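Catalase (Corynebacterium glutamicum, PDB 4B7H) breaks hydrogen peroxide down to water and oxygen at a haem iron, binds NADPH, and is inhibited by nitric oxide, present here in the haem pocket. Local coordinates at residues A[148-154]-A[179-185]; A[186-191]-A[494-498]. All coordinates share one frame; numbering follows the deposited sequence.

Contact 1. Residues A[148-154]-A[179-185]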
ATOM      1  N   PHE A 148      -4.440  -2.976 -31.976  1.00  9.84           N
ATOM      2  CA  PHE A 148      -5.855  -3.308 -32.104  1.00  9.80           C
ATOM      3  C   PHE A 148      -6.805  -2.113 -32.113  1.00  9.50           C
ATOM      4  O   PHE A 148      -7.968  -2.263 -32.499  1.00  9.97           O
ATOM      5  CB  PHE A 148      -6.297  -4.198 -30.937  1.00 10.10           C
ATOM      6  CG  PHE A 148      -5.522  -5.485 -30.796  1.00  8.59           C
ATOM      7  CD1 PHE A 148      -5.952  -6.646 -31.431  1.00  9.59           C
ATOM      8  CD2 PHE A 148      -4.395  -5.548 -29.976  1.00  8.77           C
ATOM      9  CE1 PHE A 148      -5.254  -7.847 -31.274  1.00  9.47           C
ATOM     10  CE2 PHE A 148      -3.694  -6.748 -29.815  1.00  9.05           C
ATOM     11  CZ  PHE A 148      -4.130  -7.892 -30.461  1.00  9.69           C
ATOM     12  N   LEU A 149      -6.342  -0.954 -31.639  1.00  9.19           N
ATOM     13  CA  LEU A 149      -7.251   0.164 -31.361  1.00  9.28           C
ATOM     14  C   LEU A 149      -6.614   1.489 -31.714  1.00  8.87           C
ATOM     15  O   LEU A 149      -5.389   1.571 -31.845  1.00  9.52           O
ATOM     16  CB  LEU A 149      -7.633   0.198 -29.880  1.00  8.77           C
ATOM     17  CG  LEU A 149      -8.288  -1.034 -29.257  1.00 10.09           C
ATOM     18  CD1 LEU A 149      -8.252  -0.913 -27.742  1.00 10.76           C
ATOM     19  CD2 LEU A 149      -9.720  -1.221 -29.772  1.00 10.87           C
ATOM     20  N   ARG A 150      -7.442   2.525 -31.865  1.00  8.27           N
ATOM     21  CA  ARG A 150      -6.941   3.873 -32.139  1.00  8.24           C
ATOM     22  C   ARG A 150      -7.376   4.895 -31.090  1.00  8.98           C
ATOM     23  O   ARG A 150      -7.204   6.108 -31.274  1.00 10.16           O
ATOM     24  CB  ARG A 150      -7.333   4.338 -33.555  1.00  9.51           C
ATOM     25  CG  ARG A 150      -8.835   4.462 -33.806  1.00  9.74           C
ATOM     26  CD  ARG A 150      -9.129   4.858 -35.259  1.00  9.63           C
ATOM     27  NE  ARG A 150      -8.764   3.794 -36.197  1.00  9.63           N
ATOM     28  CZ  ARG A 150      -9.618   2.970 -36.807  1.00  9.85           C
ATOM     29  NH1 ARG A 150     -10.931   3.067 -36.602  1.00 10.45           N
ATOM     30  NH2 ARG A 150      -9.149   2.046 -37.638  1.00 10.20           N
ATOM     31  N   ASP A 151      -7.914   4.419 -29.974  1.00  9.10           N
ATOM     32  CA  ASP A 151      -8.284   5.338 -28.909  1.00  9.32           C
ATOM     33  C   ASP A 151      -8.112   4.654 -27.563  1.00  8.38           C
ATOM     34  O   ASP A 151      -8.624   3.553 -27.345  1.00  9.02           O
ATOM     35  CB  ASP A 151      -9.726   5.816 -29.113  1.00  9.38           C
ATOM     36  CG  ASP A 151     -10.024   7.114 -28.395  1.00 10.87           C
ATOM     37  OD1 ASP A 151      -9.701   7.197 -27.192  1.00 11.51           O
ATOM     38  OD2 ASP A 151     -10.586   8.047 -29.025  1.00 10.53           O
ATOM     39  N   GLY A 152      -7.381   5.310 -26.663  1.00  8.63           N
ATOM     40  CA  GLY A 152      -7.103   4.752 -25.353  1.00  8.20           C
ATOM     41  C   GLY A 152      -8.333   4.495 -24.511  1.00  7.77           C
ATOM     42  O   GLY A 152      -8.297   3.668 -23.598  1.00  8.71           O
ATOM     43  N   MET A 153      -9.427   5.192 -24.810  1.00  9.01           N
ATOM     44  CA  MET A 153     -10.682   4.966 -24.105  1.00  8.74           C
ATOM     45  C   MET A 153     -11.102   3.490 -24.188  1.00  8.31           C
ATOM     46  O   MET A 153     -11.749   2.973 -23.276  1.00  8.75           O
ATOM     47  CB  MET A 153     -11.782   5.855 -24.692  1.00  9.46           C
ATOM     48  CG  MET A 153     -13.123   5.741 -23.969  1.00  9.76           C
ATOM     49  SD  MET A 153     -13.053   6.250 -22.238  1.00 10.10           S
ATOM     50  CE  MET A 153     -13.217   8.025 -22.436  1.00 10.53           C
ATOM     51  N   LYS A 154     -10.711   2.817 -25.270  1.00  8.32           N
ATOM     52  CA  LYS A 154     -11.118   1.439 -25.520  1.00  8.88           C
ATOM     53  C   LYS A 154     -10.144   0.387 -24.983  1.00  8.14           C
ATOM     54  O   LYS A 154     -10.445  -0.812 -25.002  1.00  8.28           O
ATOM     55  CB  LYS A 154     -11.311   1.233 -27.029  1.00 10.32           C
ATOM     56  CG  LYS A 154     -12.528   1.951 -27.590  1.00 10.49           C
ATOM     57  CD  LYS A 154     -13.530   0.976 -28.189  1.00 10.46           C
ATOM     58  CE  LYS A 154     -14.052  -0.035 -27.162  1.00 10.22           C
ATOM     59  NZ  LYS A 154     -14.932   0.585 -26.127  1.00 10.65           N
ATOM     60  N   PHE A 179     -15.812  -8.895 -28.621  1.00  9.09           N
ATOM     61  CA  PHE A 179     -15.164  -7.589 -28.594  1.00  8.48           C
ATOM     62  C   PHE A 179     -14.548  -7.247 -29.947  1.00  9.13           C
ATOM     63  O   PHE A 179     -14.799  -6.165 -30.486  1.00  9.04           O
ATOM     64  CB  PHE A 179     -14.091  -7.469 -27.508  1.00  7.98           C
ATOM     65  CG  PHE A 179     -13.394  -6.130 -27.530  1.00  8.20           C
ATOM     66  CD1 PHE A 179     -14.001  -5.013 -26.959  1.00  8.35           C
ATOM     67  CD2 PHE A 179     -12.175  -5.967 -28.181  1.00  9.24           C
ATOM     68  CE1 PHE A 179     -13.398  -3.766 -27.011  1.00  9.42           C
ATOM     69  CE2 PHE A 179     -11.566  -4.713 -28.242  1.00 10.32           C
ATOM     70  CZ  PHE A 179     -12.182  -3.613 -27.648  1.00  9.15           C
ATOM     71  N   TRP A 180     -13.748  -8.158 -30.495  1.00  9.19           N
ATOM     72  CA  TRP A 180     -13.056  -7.872 -31.752  1.00  9.54           C
ATOM     73  C   TRP A 180     -14.012  -7.520 -32.892  1.00  9.35           C
ATOM     74  O   TRP A 180     -13.774  -6.561 -33.627  1.00 10.11           O
ATOM     75  CB  TRP A 180     -12.164  -9.036 -32.163  1.00  8.80           C
ATOM     76  CG  TRP A 180     -10.802  -9.073 -31.509  1.00  8.97           C
ATOM     77  CD1 TRP A 180     -10.041  -8.006 -31.092  1.00  9.95           C
ATOM     78  CD2 TRP A 180     -10.026 -10.249 -31.235  1.00  8.95           C
ATOM     79  NE1 TRP A 180      -8.843  -8.459 -30.568  1.00  9.55           N
ATOM     80  CE2 TRP A 180      -8.813  -9.828 -30.646  1.00  9.20           C
ATOM     81  CE3 TRP A 180     -10.244 -11.618 -31.429  1.00 10.43           C
ATOM     82  CZ2 TRP A 180      -7.816 -10.732 -30.259  1.00  9.49           C
ATOM     83  CZ3 TRP A 180      -9.263 -12.511 -31.035  1.00 10.80           C
ATOM     84  CH2 TRP A 180      -8.062 -12.066 -30.456  1.00  9.99           C
ATOM     85  N   THR A 181     -15.091  -8.289 -33.046  1.00  9.15           N
ATOM     86  CA  THR A 181     -16.041  -7.998 -34.125  1.00  9.81           C
ATOM     87  C   THR A 181     -16.864  -6.735 -33.888  1.00  9.83           C
ATOM     88  O   THR A 181     -17.344  -6.119 -34.842  1.00 11.46           O
ATOM     89  CB  THR A 181     -16.999  -9.175 -34.414  1.00 10.29           C
ATOM     90  OG1 THR A 181     -17.827  -9.423 -33.270  1.00 10.12           O
ATOM     91  CG2 THR A 181     -16.224 -10.426 -34.783  1.00 10.91           C
ATOM     92  N   ARG A 182     -17.051  -6.353 -32.627  1.00  9.24           N
ATOM     93  CA  ARG A 182     -17.773  -5.122 -32.328  1.00  9.84           C
ATOM     94  C   ARG A 182     -16.839  -3.911 -32.333  1.00 10.36           C
ATOM     95  O   ARG A 182     -17.299  -2.769 -32.315  1.00 10.67           O
ATOM     96  CB  ARG A 182     -18.546  -5.247 -31.011  1.00 10.74           C
ATOM     97  CG  ARG A 182     -19.696  -6.248 -31.100  1.00 10.57           C
ATOM     98  CD  ARG A 182     -20.472  -6.403 -29.789  1.00 10.13           C
ATOM     99  NE  ARG A 182     -21.522  -7.395 -29.974  1.00  9.69           N
ATOM    100  CZ  ARG A 182     -22.704  -7.130 -30.522  1.00 10.70           C
ATOM    101  NH1 ARG A 182     -22.998  -5.891 -30.903  1.00 12.94           N
ATOM    102  NH2 ARG A 182     -23.591  -8.101 -30.692  1.00 10.94           N
ATOM    103  N   ALA A 183     -15.531  -4.167 -32.379  1.00  9.07           N
ATOM    104  CA  ALA A 183     -14.522  -3.117 -32.522  1.00  9.28           C
ATOM    105  C   ALA A 183     -13.694  -3.427 -33.760  1.00 10.53           C
ATOM    106  O   ALA A 183     -12.534  -3.828 -33.654  1.00  9.40           O
ATOM    107  CB  ALA A 183     -13.629  -3.052 -31.275  1.00  9.98           C
ATOM    108  N   PRO A 184     -14.288  -3.251 -34.950  1.00  9.93           N
ATOM    109  CA  PRO A 184     -13.665  -3.704 -36.197  1.00 10.31           C
ATOM    110  C   PRO A 184     -12.355  -3.003 -36.532  1.00  9.48           C
ATOM    111  O   PRO A 184     -11.631  -3.491 -37.399  1.00  9.98           O
ATOM    112  CB  PRO A 184     -14.731  -3.402 -37.260  1.00 11.38           C
ATOM    113  CG  PRO A 184     -15.584  -2.321 -36.650  1.00 11.35           C
ATOM    114  CD  PRO A 184     -15.614  -2.655 -35.185  1.00 10.44           C
ATOM    115  N   GLU A 185     -12.043  -1.896 -35.860  1.00  9.53           N
ATOM    116  CA  GLU A 185     -10.718  -1.292 -35.993  1.00 10.21           C
ATOM    117  C   GLU A 185      -9.605  -2.290 -35.630  1.00  9.06           C
ATOM    118  O   GLU A 185      -8.440  -2.102 -36.019  1.00  9.82           O
ATOM    119  CB  GLU A 185     -10.597  -0.023 -35.141  1.00 10.80           C
ATOM    120  CG  GLU A 185     -10.739  -0.228 -33.630  1.00  9.97           C
ATOM    121  CD  GLU A 185     -12.135   0.088 -33.128  1.00  9.61           C
ATOM    122  OE1 GLU A 185     -13.113  -0.386 -33.747  1.00 11.53           O
ATOM    123  OE2 GLU A 185     -12.260   0.832 -32.122  1.00  9.78           O
TER
HETATM  124  O   HOH W   1     -10.259   2.392 -31.134  1.00  9.44           O
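F148 lies beside W180 with the two ring planes only 15° from parallel, but slid so far apart, 5.5 Å between the phenyl and five-membered ring centroids, that they barely overlap. The touching is done by one flank of the phenyl: F148 CD1 stands 3.5 Å from W180 NE1, and CE1 packs near CZ2 of the indole. F158 meets the same phenyl ring, and V190 touches both aromatic side chains. L149 sends its CD2 branch between two partners: it lies near the ring plane at the edge of F179, 4.0 Å from CZ, and also meets the carboxylate of E185. R150 lays its guanidinium against the aliphatic base of E185, whose CB sits over one face with NH1 at 3.4 Å. The charged ends of the pair are not in contact, and each has partners elsewhere: R150 forms salt bridges to D292 and D452 and a hydrogen bond to T294, while E185 OE1 bonds to S415 of the second subunit. Their link is a water that accepts from R150 N at 2.9 Å and donates to E185 OE2 at 2.7 Å. This is the loop leading from the sheet of the catalase fold into helix 155-162, brought against the end of helix 173-182 and the turn after it; E185 faces the loop from that turn. D151 opens an Asx turn, its OD1 accepting from M153 N in a nearly straight bond, and G152 touches the haem. K154 ends the loop with a chain bent at chi2 (-119°) and chi3 (60°), which brings CE to the edge of F179, 3.8 Å from CE1. Its NZ turns to D157 and to N34 of the third subunit, while S398 of the second subunit accepts from it too.

Contact 2. Residues A[186-191]-A[494-498]. With NDP (NADPH dihydro-nicotinamide-adenine-dinucleotide phosphate), chain H.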
ATOM      1  N   SER A 186      -9.973  -3.350 -34.903  1.00  8.87           N
ATOM      2  CA  SER A 186      -9.053  -4.421 -34.511  1.00  9.50           C
ATOM      3  C   SER A 186      -8.575  -5.310 -35.666  1.00  9.73           C
ATOM      4  O   SER A 186      -7.642  -6.093 -35.494  1.00  9.80           O
ATOM      5  CB  SER A 186      -9.722  -5.313 -33.457  1.00 10.07           C
ATOM      6  OG  SER A 186     -10.820  -6.034 -34.011  1.00  9.35           O
ATOM      7  N   ALA A 187      -9.208  -5.205 -36.832  1.00 10.20           N
ATOM      8  CA  ALA A 187      -8.956  -6.171 -37.899  1.00 10.19           C
ATOM      9  C   ALA A 187      -7.496  -6.242 -38.355  1.00 10.10           C
ATOM     10  O   ALA A 187      -6.982  -7.327 -38.623  1.00  9.99           O
ATOM     11  CB  ALA A 187      -9.888  -5.932 -39.074  1.00 11.46           C
ATOM     12  N   HIS A 188      -6.819  -5.101 -38.440  1.00  9.75           N
ATOM     13  CA  HIS A 188      -5.428  -5.137 -38.882  1.00 10.34           C
ATOM     14  C   HIS A 188      -4.575  -5.982 -37.948  1.00 11.43           C
ATOM     15  O   HIS A 188      -3.904  -6.928 -38.384  1.00  9.57           O
ATOM     16  CB  HIS A 188      -4.838  -3.729 -39.016  1.00 10.43           C
ATOM     17  CG  HIS A 188      -3.571  -3.691 -39.811  1.00 11.08           C
ATOM     18  ND1 HIS A 188      -2.900  -2.522 -40.090  1.00 10.82           N
ATOM     19  CD2 HIS A 188      -2.852  -4.683 -40.389  1.00 11.03           C
ATOM     20  CE1 HIS A 188      -1.822  -2.794 -40.807  1.00 11.13           C
ATOM     21  NE2 HIS A 188      -1.774  -4.099 -41.008  1.00 11.46           N
ATOM     22  N   GLN A 189      -4.620  -5.672 -36.659  1.00 10.34           N
ATOM     23  CA  GLN A 189      -3.773  -6.391 -35.721  1.00  9.12           C
ATOM     24  C   GLN A 189      -4.220  -7.836 -35.501  1.00  8.71           C
ATOM     25  O   GLN A 189      -3.381  -8.719 -35.304  1.00  9.16           O
ATOM     26  CB  GLN A 189      -3.659  -5.655 -34.385  1.00  8.68           C
ATOM     27  CG  GLN A 189      -2.856  -6.429 -33.353  1.00  9.30           C
ATOM     28  CD  GLN A 189      -1.442  -6.733 -33.812  1.00 11.24           C
ATOM     29  OE1 GLN A 189      -0.865  -5.997 -34.611  1.00 14.88           O
ATOM     30  NE2 GLN A 189      -0.864  -7.811 -33.288  1.00 11.91           N
ATOM     31  N   VAL A 190      -5.526  -8.095 -35.548  1.00  9.03           N
ATOM     32  CA  VAL A 190      -5.978  -9.473 -35.383  1.00 10.09           C
ATOM     33  C   VAL A 190      -5.483 -10.350 -36.541  1.00  9.98           C
ATOM     34  O   VAL A 190      -5.089 -11.502 -36.330  1.00  9.73           O
ATOM     35  CB  VAL A 190      -7.503  -9.570 -35.182  1.00  8.78           C
ATOM     36  CG1 VAL A 190      -7.940 -11.017 -35.117  1.00  9.50           C
ATOM     37  CG2 VAL A 190      -7.902  -8.849 -33.899  1.00 10.53           C
ATOM     38  N   THR A 191      -5.436  -9.794 -37.751  1.00  9.24           N
ATOM     39  CA  THR A 191      -4.900 -10.537 -38.890  1.00 10.24           C
ATOM     40  C   THR A 191      -3.414 -10.857 -38.677  1.00  9.37           C
ATOM     41  O   THR A 191      -2.961 -11.974 -38.943  1.00 11.16           O
ATOM     42  CB  THR A 191      -5.122  -9.756 -40.194  1.00 11.44           C
ATOM     43  OG1 THR A 191      -6.523  -9.520 -40.363  1.00 10.77           O
ATOM     44  CG2 THR A 191      -4.604 -10.537 -41.393  1.00 12.10           C
ATOM     45  N   TYR A 494     -16.722 -10.395 -40.261  1.00 11.83           N
ATOM     46  CA  TYR A 494     -15.465  -9.723 -39.970  1.00 11.57           C
ATOM     47  C   TYR A 494     -14.379 -10.217 -40.921  1.00 10.45           C
ATOM     48  O   TYR A 494     -13.694  -9.418 -41.559  1.00 10.93           O
ATOM     49  CB  TYR A 494     -15.126 -10.038 -38.526  1.00 11.14           C
ATOM     50  CG  TYR A 494     -13.871  -9.480 -37.892  1.00  9.69           C
ATOM     51  CD1 TYR A 494     -13.880  -8.247 -37.241  1.00 10.06           C
ATOM     52  CD2 TYR A 494     -12.710 -10.242 -37.835  1.00 10.31           C
ATOM     53  CE1 TYR A 494     -12.746  -7.778 -36.578  1.00  9.94           C
ATOM     54  CE2 TYR A 494     -11.582  -9.785 -37.179  1.00 11.19           C
ATOM     55  CZ  TYR A 494     -11.599  -8.557 -36.561  1.00  9.97           C
ATOM     56  OH  TYR A 494     -10.473  -8.135 -35.903  1.00 10.39           O
ATOM     57  N   TRP A 495     -14.231 -11.532 -41.044  1.00 10.76           N
ATOM     58  CA  TRP A 495     -13.202 -12.064 -41.931  1.00 11.09           C
ATOM     59  C   TRP A 495     -13.512 -11.843 -43.408  1.00 12.06           C
ATOM     60  O   TRP A 495     -12.606 -11.572 -44.194  1.00 11.42           O
ATOM     61  CB  TRP A 495     -12.868 -13.524 -41.593  1.00 10.70           C
ATOM     62  CG  TRP A 495     -12.178 -13.565 -40.269  1.00  9.98           C
ATOM     63  CD1 TRP A 495     -12.666 -14.068 -39.088  1.00 11.20           C
ATOM     64  CD2 TRP A 495     -10.899 -12.997 -39.967  1.00 10.96           C
ATOM     65  NE1 TRP A 495     -11.750 -13.866 -38.078  1.00 10.54           N
ATOM     66  CE2 TRP A 495     -10.660 -13.212 -38.591  1.00 11.30           C
ATOM     67  CE3 TRP A 495      -9.925 -12.338 -40.731  1.00 11.92           C
ATOM     68  CZ2 TRP A 495      -9.488 -12.794 -37.967  1.00 10.63           C
ATOM     69  CZ3 TRP A 495      -8.764 -11.924 -40.112  1.00 11.18           C
ATOM     70  CH2 TRP A 495      -8.555 -12.147 -38.740  1.00 10.04           C
ATOM     71  N   ASN A 496     -14.787 -11.910 -43.778  1.00 12.28           N
ATOM     72  CA  ASN A 496     -15.173 -11.575 -45.149  1.00 13.51           C
ATOM     73  C   ASN A 496     -14.789 -10.144 -45.497  1.00 13.38           C
ATOM     74  O   ASN A 496     -14.371  -9.866 -46.622  1.00 13.44           O
ATOM     75  CB  ASN A 496     -16.676 -11.765 -45.365  1.00 13.33           C
ATOM     76  CG  ASN A 496     -17.067 -13.219 -45.488  1.00 13.28           C
ATOM     77  OD1 ASN A 496     -16.227 -14.083 -45.763  1.00 16.52           O
ATOM     78  ND2 ASN A 496     -18.349 -13.504 -45.294  1.00 15.12           N
ATOM     79  N   ASN A 497     -14.917  -9.240 -44.524  1.00 11.83           N
ATOM     80  CA  ASN A 497     -14.572  -7.837 -44.739  1.00 12.27           C
ATOM     81  C   ASN A 497     -13.076  -7.629 -44.942  1.00 12.05           C
ATOM     82  O   ASN A 497     -12.670  -6.728 -45.667  1.00 13.97           O
ATOM     83  CB  ASN A 497     -15.072  -6.957 -43.591  1.00 13.76           C
ATOM     84  CG  ASN A 497     -16.578  -6.739 -43.619  1.00 17.66           C
ATOM     85  OD1 ASN A 497     -17.183  -6.403 -42.599  1.00 23.11           O
ATOM     86  ND2 ASN A 497     -17.187  -6.927 -44.779  1.00 21.24           N
ATOM     87  N   VAL A 498     -12.248  -8.441 -44.285  1.00 11.88           N
ATOM     88  CA  VAL A 498     -10.816  -8.412 -44.571  1.00 12.57           C
ATOM     89  C   VAL A 498     -10.565  -8.873 -46.012  1.00 12.62           C
ATOM     90  O   VAL A 498      -9.911  -8.179 -46.803  1.00 13.63           O
ATOM     91  CB  VAL A 498     -10.016  -9.276 -43.564  1.00 11.51           C
ATOM     92  CG1 VAL A 498      -8.570  -9.400 -44.001  1.00 12.44           C
ATOM     93  CG2 VAL A 498     -10.104  -8.675 -42.162  1.00 11.78           C
TER
HETATM   94  PA  NDP H1520       5.945  -4.367 -47.952  1.00 19.80           P
HETATM   95  O1A NDP H1520       5.969  -5.479 -48.935  1.00 21.02           O
HETATM   96  O2A NDP H1520       6.984  -3.334 -48.222  1.00 21.48           O
HETATM   97  O5B NDP H1520       6.157  -4.988 -46.491  1.00 20.25           O
HETATM   98  C5B NDP H1520       5.408  -6.105 -46.077  1.00 17.75           C
HETATM   99  C4B NDP H1520       5.811  -6.387 -44.639  1.00 18.07           C
HETATM  100  O4B NDP H1520       5.056  -7.488 -44.153  1.00 16.70           O
HETATM  101  C3B NDP H1520       7.294  -6.749 -44.540  1.00 18.82           C
HETATM  102  O3B NDP H1520       7.875  -6.093 -43.429  1.00 20.05           O
HETATM  103  C2B NDP H1520       7.245  -8.253 -44.351  1.00 16.06           C
HETATM  104  O2B NDP H1520       8.372  -8.823 -43.711  1.00 18.78           O
HETATM  105  C1B NDP H1520       5.956  -8.388 -43.553  1.00 16.89           C
HETATM  106  N9A NDP H1520       5.475  -9.780 -43.451  1.00 16.35           N
HETATM  107  C8A NDP H1520       5.880 -10.862 -44.192  1.00 16.32           C
HETATM  108  N7A NDP H1520       5.213 -11.958 -43.764  1.00 17.09           N
HETATM  109  C5A NDP H1520       4.387 -11.593 -42.752  1.00 17.72           C
HETATM  110  C6A NDP H1520       3.491 -12.311 -41.964  1.00 17.25           C
HETATM  111  N6A NDP H1520       3.567 -13.641 -41.905  1.00 16.92           N
HETATM  112  N1A NDP H1520       2.766 -11.648 -41.000  1.00 17.73           N
HETATM  113  C2A NDP H1520       2.935 -10.292 -40.808  1.00 19.55           C
HETATM  114  N3A NDP H1520       3.828  -9.586 -41.589  1.00 17.61           N
HETATM  115  C4A NDP H1520       4.544 -10.227 -42.546  1.00 16.52           C
HETATM  116  O3  NDP H1520       4.449  -3.744 -47.936  1.00 19.49           O
HETATM  117  PN  NDP H1520       3.964  -2.513 -47.008  1.00 18.28           P
HETATM  118  O1N NDP H1520       5.085  -2.008 -46.167  1.00 17.58           O
HETATM  119  O2N NDP H1520       3.215  -1.595 -47.901  1.00 19.92           O
HETATM  120  O5D NDP H1520       2.881  -3.199 -46.035  1.00 18.18           O
HETATM  121  C5D NDP H1520       1.972  -4.157 -46.544  1.00 15.88           C
HETATM  122  C4D NDP H1520       1.318  -4.891 -45.392  1.00 17.19           C
HETATM  123  O4D NDP H1520       2.317  -5.584 -44.670  1.00 16.76           O
HETATM  124  C3D NDP H1520       0.666  -3.924 -44.416  1.00 16.88           C
HETATM  125  O3D NDP H1520      -0.700  -3.706 -44.736  1.00 19.64           O
HETATM  126  C2D NDP H1520       0.869  -4.608 -43.075  1.00 15.76           C
HETATM  127  O2D NDP H1520      -0.239  -5.417 -42.791  1.00 16.39           O
HETATM  128  C1D NDP H1520       2.069  -5.530 -43.271  1.00 15.89           C
HETATM  129  N1N NDP H1520       3.266  -5.033 -42.558  1.00 15.98           N
HETATM  130  C2N NDP H1520       3.612  -3.720 -42.691  1.00 17.90           C
HETATM  131  C3N NDP H1520       4.722  -3.179 -42.059  1.00 17.38           C
HETATM  132  C7N NDP H1520       5.004  -1.725 -42.255  1.00 18.47           C
HETATM  133  O7N NDP H1520       5.655  -1.028 -41.232  1.00 19.56           O
HETATM  134  N7N NDP H1520       4.617  -1.117 -43.371  1.00 19.91           N
HETATM  135  C4N NDP H1520       5.632  -4.009 -41.178  1.00 15.96           C
HETATM  136  C5N NDP H1520       5.163  -5.433 -41.101  1.00 15.78           C
HETATM  137  C6N NDP H1520       4.023  -5.872 -41.777  1.00 16.83           C
HETATM  138  P2B NDP H1520       9.589  -9.437 -44.579  1.00 19.04           P
HETATM  139  O1X NDP H1520       9.012 -10.470 -45.525  1.00 21.55           O
HETATM  140  O2X NDP H1520      10.247  -8.303 -45.336  1.00 20.64           O
HETATM  141  O3X NDP H1520      10.560 -10.064 -43.594  1.00 21.13           O
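Y494 OH donates a 2.8 Å hydrogen bond to S186 OG, the direct polar link between the two helical segments. CG of Y494 is trans to the backbone N (chi1 -180°), which carries the ring out toward S186, A187 and V190. The hydroxyl ends close to A187 CA and to V190 CG2, the latter 3.3 Å away. W495 approaches beside it: V190 CG1 packs 3.7 Å from CZ2 of the indole, while T191 OG1 lies at the indole edge, 3.3 Å from CZ3. V498 CG2 completes the apolar layer against A187 CB at 4.1 Å. One shell out, S186 OG also bonds to the carbonyl oxygens of W180 and A183, fixing the hydroxyl that receives the tyrosine. T191 OG1 is tied back to its own helix by donating to A187 O at 2.8 Å; that oxygen also takes T191 N, the two donors arriving from opposite faces of the carbonyl plane. W177 meets the indole of W495, and P456 of helix 454-463 touches both T191 and V498. The CB of H188 points away from 494-498, and NE2 of its ring makes a 2.7 Å hydrogen bond with the ribose hydroxyl O2D of NADPH; T294 O holds ND1 at the other side of the ring. The axes of segments 187-191 and 494-498 come within 11.1 Å and cross at -92°, a nearly perpendicular packing through which the C-terminal helical region characteristic of catalases docks on the helix that bears H188, at the wall of the NADPH pocket.

Overall arrangement
Contact 1 ends at E185 and contact 2 opens at S186, so the turn between helices 173-182 and 187-194 serves both, and their centres are 11 Å apart. They touch directly: W180 O is 3.4 Å from Y494 CE1, W180 NE1 is 3.5 Å from V190 CG2, and F148 CE1 is 3.5 Å from Q189 CG. The pair spans from haem to NADPH. In contact 1 the L149 side chain is about 6 Å from the haem and that of F148 about 8 Å from the nitric oxide; contact 2 lies on the nucleotide side, its S186 side chain about 13 Å from the haem. Contact 1 also meets two neighbouring subunits, whereas contact 2 lies within one chain.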